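Local coordinates for tryptophan decarboxylase 1 (Oryza sativa subsp. japonica, PDB 6KHO), which catalyses the pyridoxal-phosphate-dependent decarboxylation of L-tryptophan to tryptamine and of 5-hydroxy-L-tryptophan to serotonin, as a homodimer, at residues Ala102-Thr107 / Pro328-Met333; Phe433-Phe438 / Arg485-Ser490; Gly303-Cys308 / Glu403-Asp408. All coordinates share one frame; numbering follows the deposited sequence.

Interaction 1 of 3, residues Ala102-Thr107 / Pro328-Met333. With PLP (pyridoxal-5'-phosphate), chain C.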
loop_
_atom_site.group_PDB
_atom_site.type_symbol
_atom_site.label_atom_id
_atom_site.label_comp_id
_atom_site.label_asym_id
_atom_site.label_seq_id
_atom_site.Cartn_x
_atom_site.Cartn_y
_atom_site.Cartn_z
ATOM N N ALA A 102 -19.912 11.888 -5.871
ATOM C CA ALA A 102 -18.733 12.216 -6.656
ATOM C C ALA A 102 -17.865 10.984 -6.939
ATOM O O ALA A 102 -17.976 9.942 -6.282
ATOM C CB ALA A 102 -17.913 13.285 -5.931
ATOM N N PHE A 103 -16.990 11.124 -7.942
ATOM C CA PHE A 103 -15.957 10.131 -8.286
ATOM C C PHE A 103 -16.630 8.770 -8.467
ATOM O O PHE A 103 -17.567 8.659 -9.271
ATOM C CB PHE A 103 -14.867 10.213 -7.224
ATOM C CG PHE A 103 -14.416 11.626 -6.947
ATOM C CD1 PHE A 103 -13.881 12.402 -7.965
ATOM C CD2 PHE A 103 -14.559 12.191 -5.689
ATOM C CE1 PHE A 103 -13.486 13.711 -7.730
ATOM C CE2 PHE A 103 -14.161 13.501 -5.444
ATOM C CZ PHE A 103 -13.624 14.259 -6.466
ATOM N N PHE A 104 -16.182 7.718 -7.783
ATOM C CA PHE A 104 -16.986 6.519 -7.594
ATOM C C PHE A 104 -17.090 6.249 -6.096
ATOM O O PHE A 104 -16.160 6.554 -5.352
ATOM C CB PHE A 104 -16.391 5.294 -8.300
ATOM C CG PHE A 104 -16.329 5.426 -9.798
ATOM C CD1 PHE A 104 -17.494 5.543 -10.552
ATOM C CD2 PHE A 104 -15.108 5.438 -10.450
ATOM C CE1 PHE A 104 -17.430 5.655 -11.930
ATOM C CE2 PHE A 104 -15.042 5.559 -11.838
ATOM C CZ PHE A 104 -16.204 5.678 -12.570
ATOM N N PRO A 105 -18.214 5.725 -5.617
ATOM C CA PRO A 105 -18.348 5.504 -4.173
ATOM C C PRO A 105 -17.325 4.497 -3.669
ATOM O O PRO A 105 -16.860 3.623 -4.405
ATOM C CB PRO A 105 -19.782 4.979 -4.023
ATOM C CG PRO A 105 -20.160 4.498 -5.347
ATOM C CD PRO A 105 -19.431 5.349 -6.349
ATOM N N SER A 106 -16.938 4.652 -2.405
ATOM C CA SER A 106 -16.097 3.665 -1.732
ATOM C C SER A 106 -17.048 2.773 -0.940
ATOM O O SER A 106 -17.293 3.004 0.244
ATOM C CB SER A 106 -15.052 4.343 -0.850
ATOM O OG SER A 106 -15.648 5.271 0.050
ATOM N N THR A 107 -17.613 1.759 -1.608
ATOM C CA THR A 107 -18.642 0.954 -0.962
ATOM C C THR A 107 -18.011 0.084 0.122
ATOM O O THR A 107 -16.840 -0.295 0.043
ATOM C CB THR A 107 -19.417 0.099 -1.980
ATOM O OG1 THR A 107 -18.574 -0.907 -2.583
ATOM C CG2 THR A 107 -20.013 0.986 -3.083
ATOM N N PRO A 328 -12.126 -4.247 -5.671
ATOM C CA PRO A 328 -13.247 -4.420 -4.744
ATOM C C PRO A 328 -13.453 -3.201 -3.867
ATOM O O PRO A 328 -14.580 -2.959 -3.432
ATOM C CB PRO A 328 -12.842 -5.651 -3.919
ATOM C CG PRO A 328 -11.946 -6.425 -4.847
ATOM C CD PRO A 328 -11.172 -5.373 -5.611
ATOM N N HIS A 329 -12.404 -2.398 -3.624
ATOM C CA HIS A 329 -12.631 -1.223 -2.787
ATOM C C HIS A 329 -13.360 -0.104 -3.517
ATOM O O HIS A 329 -13.609 0.947 -2.917
ATOM C CB HIS A 329 -11.319 -0.720 -2.150
ATOM C CG HIS A 329 -10.376 -0.020 -3.088
ATOM N ND1 HIS A 329 -9.029 -0.311 -3.119
ATOM C CD2 HIS A 329 -10.558 1.003 -3.958
ATOM C CE1 HIS A 329 -8.427 0.480 -3.992
ATOM N NE2 HIS A 329 -9.334 1.286 -4.517
ATOM N N LYS A 330 -13.727 -0.304 -4.780
ATOM C CA LYS A 330 -14.677 0.597 -5.417
ATOM C C LYS A 330 -16.084 0.074 -5.181
ATOM O O LYS A 330 -16.772 0.536 -4.270
ATOM C CB LYS A 330 -14.397 0.731 -6.917
ATOM C CG LYS A 330 -13.071 1.374 -7.209
ATOM C CD LYS A 330 -13.229 2.806 -7.606
ATOM C CE LYS A 330 -12.188 3.160 -8.640
ATOM N NZ LYS A 330 -11.562 4.453 -8.323
ATOM N N TRP A 331 -16.489 -0.939 -5.947
ATOM C CA TRP A 331 -17.889 -1.343 -6.029
ATOM C C TRP A 331 -18.146 -2.751 -5.483
ATOM O O TRP A 331 -19.135 -3.384 -5.865
ATOM C CB TRP A 331 -18.343 -1.241 -7.494
ATOM C CG TRP A 331 -19.822 -1.055 -7.722
ATOM C CD1 TRP A 331 -20.800 -0.872 -6.775
ATOM C CD2 TRP A 331 -20.485 -1.040 -8.991
ATOM N NE1 TRP A 331 -22.033 -0.740 -7.390
ATOM C CE2 TRP A 331 -21.863 -0.847 -8.746
ATOM C CE3 TRP A 331 -20.043 -1.167 -10.321
ATOM C CZ2 TRP A 331 -22.800 -0.780 -9.782
ATOM C CZ3 TRP A 331 -20.969 -1.104 -11.339
ATOM C CH2 TRP A 331 -22.332 -0.911 -11.067
ATOM N N LEU A 332 -17.302 -3.272 -4.597
ATOM C CA LEU A 332 -17.584 -4.609 -4.066
ATOM C C LEU A 332 -17.506 -4.641 -2.537
ATOM O O LEU A 332 -17.065 -5.630 -1.935
ATOM C CB LEU A 332 -16.660 -5.652 -4.693
ATOM C CG LEU A 332 -17.245 -7.065 -4.777
ATOM C CD1 LEU A 332 -18.430 -7.088 -5.736
ATOM C CD2 LEU A 332 -16.184 -8.089 -5.186
ATOM N N MET A 333 -17.933 -3.552 -1.888
ATOM C CA MET A 333 -18.211 -3.508 -0.441
ATOM C C MET A 333 -17.015 -3.895 0.422
ATOM O O MET A 333 -17.186 -4.404 1.533
ATOM C CB MET A 333 -19.402 -4.398 -0.085
ATOM C CG MET A 333 -20.739 -3.776 -0.473
ATOM S SD MET A 333 -22.106 -4.913 -0.225
ATOM C CE MET A 333 -21.825 -6.025 -1.558
HETATM N N1 PLP C . -8.641 3.401 -13.023
HETATM C C2 PLP C . -10.019 3.474 -12.997
HETATM C C2A PLP C . -10.845 3.109 -14.191
HETATM C C3 PLP C . -10.663 3.898 -11.846
HETATM O O3 PLP C . -12.030 3.966 -11.823
HETATM C C4 PLP C . -9.928 4.235 -10.715
HETATM C C4A PLP C . -10.608 4.322 -9.379
HETATM C C5 PLP C . -8.542 4.164 -10.742
HETATM C C6 PLP C . -7.900 3.748 -11.905
HETATM C C5A PLP C . -7.791 4.561 -9.488
HETATM O O4P PLP C . -6.434 4.185 -9.500
HETATM P P PLP C . -5.615 3.970 -8.112
HETATM O O1P PLP C . -5.819 5.141 -7.190
HETATM O O2P PLP C . -4.163 3.799 -8.485
HETATM O O3P PLP C . -6.099 2.738 -7.370
HETATM O O HOH W 1 -14.324 0.954 -0.319
#
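F104 and K330 meet beside the cofactor, the lysine joined to it and the phenylalanine crossing the lysine chain obliquely. NZ of K330 is covalently bonded to C4A of PLP at 1.4 Å, the connection expected of an internal aldimine. The lysine chain is bent at each torsion beyond chi1, and on its way to the cofactor its CD passes 4.1 Å from CB of F104. O3 of PLP and CE of K330 both approach the F104 ring at a slant: CE2 of F104 lies 3.4 Å from O3 of PLP, while CD2 is the ring atom that approaches CE of the lysine.

Behind this first shell, T107 grips the backbone from which the lysine springs. The carbonyl O of K330 accepts twice from this one residue. T107 N comes nearly straight at it, 3.0 Å from K330 O with 162° at the hydrogen. T107 OG1, 2.9 Å from the same K330 O, reaches it 29° out of the carbonyl plane. This hydroxyl sits between the backbone N and the carbonyl carbon (chi1 66°), where T107 OG1 also accepts from M333 N at 2.8 Å. A water bridges T107 O and H329 O.

Farther out, Y301 stacks on both F104 and W331, and S106 OG is hydrogen-bonded to N123 O of the second subunit. PLP itself is held by S176, by T175 N and by G381 N of that second subunit, which places the site at the dimer interface.

F104, a residue that binds serotonin, and the cofactor lysine thus belong to one contact. Because the T107 hydroxyl both donates and accepts, it ties the turn after K330 to the loop carrying F104, and so probably helps to hold the lysine backbone in place relative to F104.

Interaction 2 of 3, residues Phe433-Phe438 / Arg485-Ser490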
loop_
_atom_site.group_PDB
_atom_site.type_symbol
_atom_site.label_atom_id
_atom_site.label_comp_id
_atom_site.label_asym_id
_atom_site.label_seq_id
_atom_site.Cartn_x
_atom_site.Cartn_y
_atom_site.Cartn_z
ATOM N N PHE A 433 -23.307 1.612 -16.385
ATOM C CA PHE A 433 -23.262 1.046 -15.041
ATOM C C PHE A 433 -24.074 1.905 -14.080
ATOM O O PHE A 433 -25.271 2.098 -14.304
ATOM C CB PHE A 433 -21.801 0.881 -14.618
ATOM C CG PHE A 433 -20.991 0.079 -15.620
ATOM C CD1 PHE A 433 -21.175 -1.294 -15.735
ATOM C CD2 PHE A 433 -20.096 0.702 -16.477
ATOM C CE1 PHE A 433 -20.456 -2.032 -16.669
ATOM C CE2 PHE A 433 -19.369 -0.026 -17.413
ATOM C CZ PHE A 433 -19.550 -1.396 -17.512
ATOM N N ALA A 434 -23.461 2.425 -13.011
ATOM C CA ALA A 434 -24.210 3.197 -12.021
ATOM C C ALA A 434 -23.824 4.672 -12.024
ATOM O O ALA A 434 -24.103 5.385 -11.051
ATOM C CB ALA A 434 -24.036 2.600 -10.622
ATOM N N LEU A 435 -23.192 5.145 -13.095
ATOM C CA LEU A 435 -22.821 6.545 -13.244
ATOM C C LEU A 435 -23.642 7.157 -14.373
ATOM O O LEU A 435 -23.723 6.590 -15.471
ATOM C CB LEU A 435 -21.325 6.694 -13.533
ATOM C CG LEU A 435 -20.818 8.054 -14.037
ATOM C CD1 LEU A 435 -20.653 9.048 -12.882
ATOM C CD2 LEU A 435 -19.515 7.890 -14.804
ATOM N N VAL A 436 -24.246 8.312 -14.099
ATOM C CA VAL A 436 -25.009 9.066 -15.090
ATOM C C VAL A 436 -24.289 10.384 -15.336
ATOM O O VAL A 436 -23.983 11.115 -14.386
ATOM C CB VAL A 436 -26.454 9.316 -14.626
ATOM C CG1 VAL A 436 -27.165 10.249 -15.598
ATOM C CG2 VAL A 436 -27.205 8.011 -14.485
ATOM N N CYS A 437 -24.020 10.691 -16.601
ATOM C CA CYS A 437 -23.443 11.975 -16.976
ATOM C C CYS A 437 -24.547 12.835 -17.587
ATOM O O CYS A 437 -25.238 12.395 -18.510
ATOM C CB CYS A 437 -22.285 11.797 -17.965
ATOM S SG CYS A 437 -20.762 11.036 -17.289
ATOM N N PHE A 438 -24.710 14.050 -17.068
ATOM C CA PHE A 438 -25.818 14.904 -17.469
ATOM C C PHE A 438 -25.374 16.355 -17.388
ATOM O O PHE A 438 -24.367 16.680 -16.750
ATOM C CB PHE A 438 -27.063 14.670 -16.597
ATOM C CG PHE A 438 -26.967 15.272 -15.219
ATOM C CD1 PHE A 438 -26.109 14.738 -14.265
ATOM C CD2 PHE A 438 -27.730 16.375 -14.876
ATOM C CE1 PHE A 438 -26.015 15.294 -12.999
ATOM C CE2 PHE A 438 -27.644 16.934 -13.605
ATOM C CZ PHE A 438 -26.785 16.396 -12.668
ATOM N N ARG A 485 -21.126 14.758 -13.240
ATOM C CA ARG A 485 -21.229 13.335 -12.940
ATOM C C ARG A 485 -22.156 13.104 -11.750
ATOM O O ARG A 485 -22.115 13.842 -10.759
ATOM C CB ARG A 485 -19.848 12.746 -12.640
ATOM C CG ARG A 485 -18.880 12.784 -13.806
ATOM C CD ARG A 485 -17.479 12.371 -13.367
ATOM N NE ARG A 485 -17.304 10.918 -13.330
ATOM C CZ ARG A 485 -17.475 10.169 -12.241
ATOM N NH1 ARG A 485 -17.851 10.723 -11.087
ATOM N NH2 ARG A 485 -17.281 8.855 -12.304
ATOM N N PHE A 486 -22.990 12.069 -11.855
ATOM C CA PHE A 486 -23.832 11.587 -10.761
ATOM C C PHE A 486 -23.529 10.098 -10.568
ATOM O O PHE A 486 -24.061 9.250 -11.293
ATOM C CB PHE A 486 -25.316 11.825 -11.049
ATOM C CG PHE A 486 -26.190 11.757 -9.824
ATOM C CD1 PHE A 486 -26.277 12.837 -8.955
ATOM C CD2 PHE A 486 -26.917 10.610 -9.537
ATOM C CE1 PHE A 486 -27.081 12.778 -7.828
ATOM C CE2 PHE A 486 -27.721 10.537 -8.407
ATOM C CZ PHE A 486 -27.804 11.621 -7.550
ATOM N N ALA A 487 -22.670 9.786 -9.595
ATOM C CA ALA A 487 -22.189 8.427 -9.365
ATOM C C ALA A 487 -22.950 7.832 -8.185
ATOM O O ALA A 487 -22.707 8.200 -7.029
ATOM C CB ALA A 487 -20.681 8.428 -9.119
ATOM N N VAL A 488 -23.861 6.917 -8.490
ATOM C CA VAL A 488 -24.751 6.298 -7.514
ATOM C C VAL A 488 -24.020 5.157 -6.818
ATOM O O VAL A 488 -23.191 4.476 -7.431
ATOM C CB VAL A 488 -26.023 5.797 -8.231
ATOM C CG1 VAL A 488 -26.753 4.750 -7.409
ATOM C CG2 VAL A 488 -26.952 6.966 -8.584
ATOM N N GLY A 489 -24.308 4.951 -5.525
ATOM C CA GLY A 489 -23.918 3.710 -4.880
ATOM C C GLY A 489 -23.255 3.780 -3.517
ATOM O O GLY A 489 -22.884 2.737 -2.964
ATOM N N SER A 490 -23.070 4.979 -2.967
ATOM C CA SER A 490 -22.644 5.089 -1.574
ATOM C C SER A 490 -23.444 4.114 -0.711
ATOM O O SER A 490 -24.660 3.988 -0.868
ATOM C CB SER A 490 -22.830 6.523 -1.083
ATOM O OG SER A 490 -22.433 6.644 0.269
#
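The antiparallel four-stranded sheet in the C-terminal part of the chain brings together its two inner strands here, with V436 facing F486 as a hydrogen-bonded pair flanked by the non-hydrogen-bonded pairs L435-A487 and C437-R485. The axes of 435-438 and 485-487 come within 4.7 Å of each other, their N-to-C directions 163° apart. V436 N donates to F486 O at 3.0 Å, and F486 N returns the bond to V436 O at 2.9 Å. Just beyond the strand ends, V488 N reaches A434 O at 3.0 Å and carries the ladder one step further.

L435 and R485 share a face of the sheet and cross at about a right angle. CD1 of L435 sits 3.4 Å above the guanidinium plane of R485, over its centre, and also touches CB of A487 at 3.8 Å. A turn at chi3 (83°) swings NE of R485 toward the leucine. The buried guanidinium is satisfied by the carbonyls of F103, T273 and S274, and it makes a cation-pi contact with F104.

On the other face, F486 stacks with F101 and F415 and touches helix 495-513, while V436 lies against helix 386-420. Strand 425-427 borders 435-440, and strand 474-478 flanks 481-487.

Interaction 3 of 3, residues Gly303-Cys308 / Glu403-Asp408. With CA (calcium ion), chain F.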
loop_
_atom_site.group_PDB
_atom_site.type_symbol
_atom_site.label_atom_id
_atom_site.label_comp_id
_atom_site.label_asym_id
_atom_site.label_seq_id
_atom_site.Cartn_x
_atom_site.Cartn_y
_atom_site.Cartn_z
ATOM N N GLY A 303 -15.381 -3.628 -13.165
ATOM C CA GLY A 303 -15.120 -5.049 -13.012
ATOM C C GLY A 303 -16.074 -5.737 -12.051
ATOM O O GLY A 303 -16.514 -6.863 -12.301
ATOM N N SER A 304 -16.412 -5.071 -10.937
ATOM C CA SER A 304 -17.315 -5.681 -9.960
ATOM C C SER A 304 -18.676 -6.008 -10.557
ATOM O O SER A 304 -19.300 -7.001 -10.160
ATOM C CB SER A 304 -17.495 -4.768 -8.744
ATOM O OG SER A 304 -16.282 -4.608 -8.044
ATOM N N ALA A 305 -19.159 -5.195 -11.508
ATOM C CA ALA A 305 -20.454 -5.477 -12.114
ATOM C C ALA A 305 -20.429 -6.746 -12.956
ATOM O O ALA A 305 -21.490 -7.317 -13.234
ATOM C CB ALA A 305 -20.913 -4.289 -12.967
ATOM N N CYS A 306 -19.245 -7.211 -13.340
ATOM C CA CYS A 306 -19.106 -8.361 -14.217
ATOM C C CYS A 306 -19.305 -9.684 -13.496
ATOM O O CYS A 306 -19.217 -10.740 -14.135
ATOM C CB CYS A 306 -17.742 -8.315 -14.903
ATOM S SG CYS A 306 -17.597 -6.892 -16.035
ATOM N N ILE A 307 -19.593 -9.656 -12.191
ATOM C CA ILE A 307 -20.093 -10.843 -11.514
ATOM C C ILE A 307 -21.550 -11.119 -11.850
ATOM O O ILE A 307 -22.075 -12.173 -11.468
ATOM C CB ILE A 307 -19.914 -10.722 -9.986
ATOM C CG1 ILE A 307 -20.906 -9.703 -9.415
ATOM C CG2 ILE A 307 -18.465 -10.370 -9.659
ATOM C CD1 ILE A 307 -20.979 -9.668 -7.883
ATOM N N CYS A 308 -22.223 -10.189 -12.561
ATOM C CA CYS A 308 -23.590 -10.354 -13.054
ATOM C C CYS A 308 -23.571 -10.730 -14.530
ATOM O O CYS A 308 -22.844 -10.097 -15.314
ATOM C CB CYS A 308 -24.387 -9.069 -12.859
ATOM S SG CYS A 308 -24.549 -8.573 -11.122
ATOM N N GLU A 403 -27.076 -8.797 -6.251
ATOM C CA GLU A 403 -28.202 -7.884 -6.053
ATOM C C GLU A 403 -27.727 -6.500 -5.623
ATOM O O GLU A 403 -28.390 -5.503 -5.921
ATOM C CB GLU A 403 -29.196 -8.472 -5.048
ATOM C CG GLU A 403 -30.528 -7.703 -4.885
ATOM C CD GLU A 403 -31.063 -7.057 -6.181
ATOM O OE1 GLU A 403 -31.178 -7.749 -7.226
ATOM O OE2 GLU A 403 -31.387 -5.848 -6.147
ATOM N N HIS A 404 -26.572 -6.413 -4.952
ATOM C CA HIS A 404 -25.978 -5.117 -4.632
ATOM C C HIS A 404 -25.587 -4.355 -5.903
ATOM O O HIS A 404 -25.880 -3.161 -6.031
ATOM C CB HIS A 404 -24.779 -5.320 -3.688
ATOM C CG HIS A 404 -23.631 -4.374 -3.914
ATOM N ND1 HIS A 404 -23.661 -3.054 -3.514
ATOM C CD2 HIS A 404 -22.405 -4.572 -4.460
ATOM C CE1 HIS A 404 -22.515 -2.474 -3.822
ATOM N NE2 HIS A 404 -21.735 -3.374 -4.401
ATOM N N ILE A 405 -24.945 -5.027 -6.864
ATOM C CA ILE A 405 -24.669 -4.388 -8.156
ATOM C C ILE A 405 -25.969 -3.932 -8.813
ATOM O O ILE A 405 -26.095 -2.780 -9.250
ATOM C CB ILE A 405 -23.893 -5.340 -9.088
ATOM C CG1 ILE A 405 -22.523 -5.717 -8.513
ATOM C CG2 ILE A 405 -23.773 -4.737 -10.506
ATOM C CD1 ILE A 405 -21.580 -4.549 -8.335
ATOM N N ARG A 406 -26.952 -4.834 -8.898
ATOM C CA ARG A 406 -28.159 -4.571 -9.683
ATOM C C ARG A 406 -29.010 -3.464 -9.072
ATOM O O ARG A 406 -29.622 -2.671 -9.798
ATOM C CB ARG A 406 -28.972 -5.857 -9.824
ATOM C CG ARG A 406 -28.251 -6.911 -10.648
ATOM C CD ARG A 406 -28.903 -8.284 -10.571
ATOM N NE ARG A 406 -28.361 -9.172 -11.597
ATOM C CZ ARG A 406 -28.373 -10.501 -11.524
ATOM N NH1 ARG A 406 -28.902 -11.112 -10.472
ATOM N NH2 ARG A 406 -27.850 -11.222 -12.505
ATOM N N SER A 407 -29.082 -3.400 -7.740
ATOM C CA SER A 407 -29.871 -2.350 -7.111
ATOM C C SER A 407 -29.218 -0.984 -7.286
ATOM O O SER A 407 -29.926 0.022 -7.416
ATOM C CB SER A 407 -30.103 -2.671 -5.631
ATOM O OG SER A 407 -28.877 -2.804 -4.932
ATOM N N ASP A 408 -27.878 -0.923 -7.325
ATOM C CA ASP A 408 -27.215 0.347 -7.624
ATOM C C ASP A 408 -27.498 0.784 -9.051
ATOM O O ASP A 408 -27.705 1.976 -9.315
ATOM C CB ASP A 408 -25.702 0.234 -7.424
ATOM C CG ASP A 408 -25.304 0.276 -5.970
ATOM O OD1 ASP A 408 -26.181 0.561 -5.138
ATOM O OD2 ASP A 408 -24.118 0.039 -5.667
HETATM CA CA CA F . -26.437 0.295 -2.808
HETATM O O HOH W 2 -25.938 -1.956 -3.354
HETATM O O HOH W 3 -28.466 -0.552 -3.079
HETATM O O HOH W 4 -24.004 0.397 -3.039
HETATM O O HOH W 5 -26.286 2.546 -2.147
HETATM O O HOH W 6 -26.062 -0.469 -0.505
#
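A305 and I405 mark the closest approach of the two backbones, with CA atoms 5.9 Å apart. Segment 403-408 is a stretch within the long helix 386-420. Segment 303-308 is a tight run of turns: C306 N bonds to G303 O at 2.9 Å and C308 N to A305 O in the same way. No hydrogen bond passes between the segments, so side chains carry the contact.

I405 does most of the work. Its CG2, anti to the backbone N, packs on A305 CB at 3.8 Å. CD1 of I405 reaches the backbone of S304, 3.8 Å from S304 O, and CG1 meets the tip of I307. At the far end of the loop segment C308 brings SG to 3.9 Å from CB of I405. The same sulphur lies oblique to the guanidinium of R406, whose chain runs extended from CG to NE and ends in a salt bridge from NH2 to E310.

Away from the loop, the helix holds a calcium ion. D408 binds it through OD1 alone, at 2.4 Å, and five waters complete six ligands. H404 O and S407 OG each accept from one of these waters, and S407 OG in turn donates to E403 O at 2.9 Å. OD2 of D408 takes a bond from another calcium-bound water and one from W331 NE1, while H404 NE2 pairs with W331 O.

One short piece of helix therefore does two chemically distinct jobs. Toward the loop it offers the branched I405 and the stem of R406, which meet the C308 sulphur supplied by the loop, a fit made by shape; elsewhere it presents oxygens. The protein gives the ion one direct ligand, D408 OD1, its other oxygens acting through water, and the carboxylate is shared between the metal and the indole N-H.

In the fold
All three contacts are largely buried, but their chemistry follows their place. Interaction 1, nearest the centre of the chain, is polar and covalent around the cofactor; interaction 2 is a backbone ladder; interaction 3 is apolar, with R406 partly exposed at its rim. Interactions 1 and 3 cross along the chain and are joined through W331 of interaction 1, whose indole and carbonyl bond to D408 and H404. Interactions 1 and 2 join where R485 reaches the loop of F103 and F104, and T107 packs near G489. Interactions 2 and 3 touch more lightly, through V488 and A434 against D408. Helix 386-420 supplies one side of interaction 3 and packs against interactions 1 and 2.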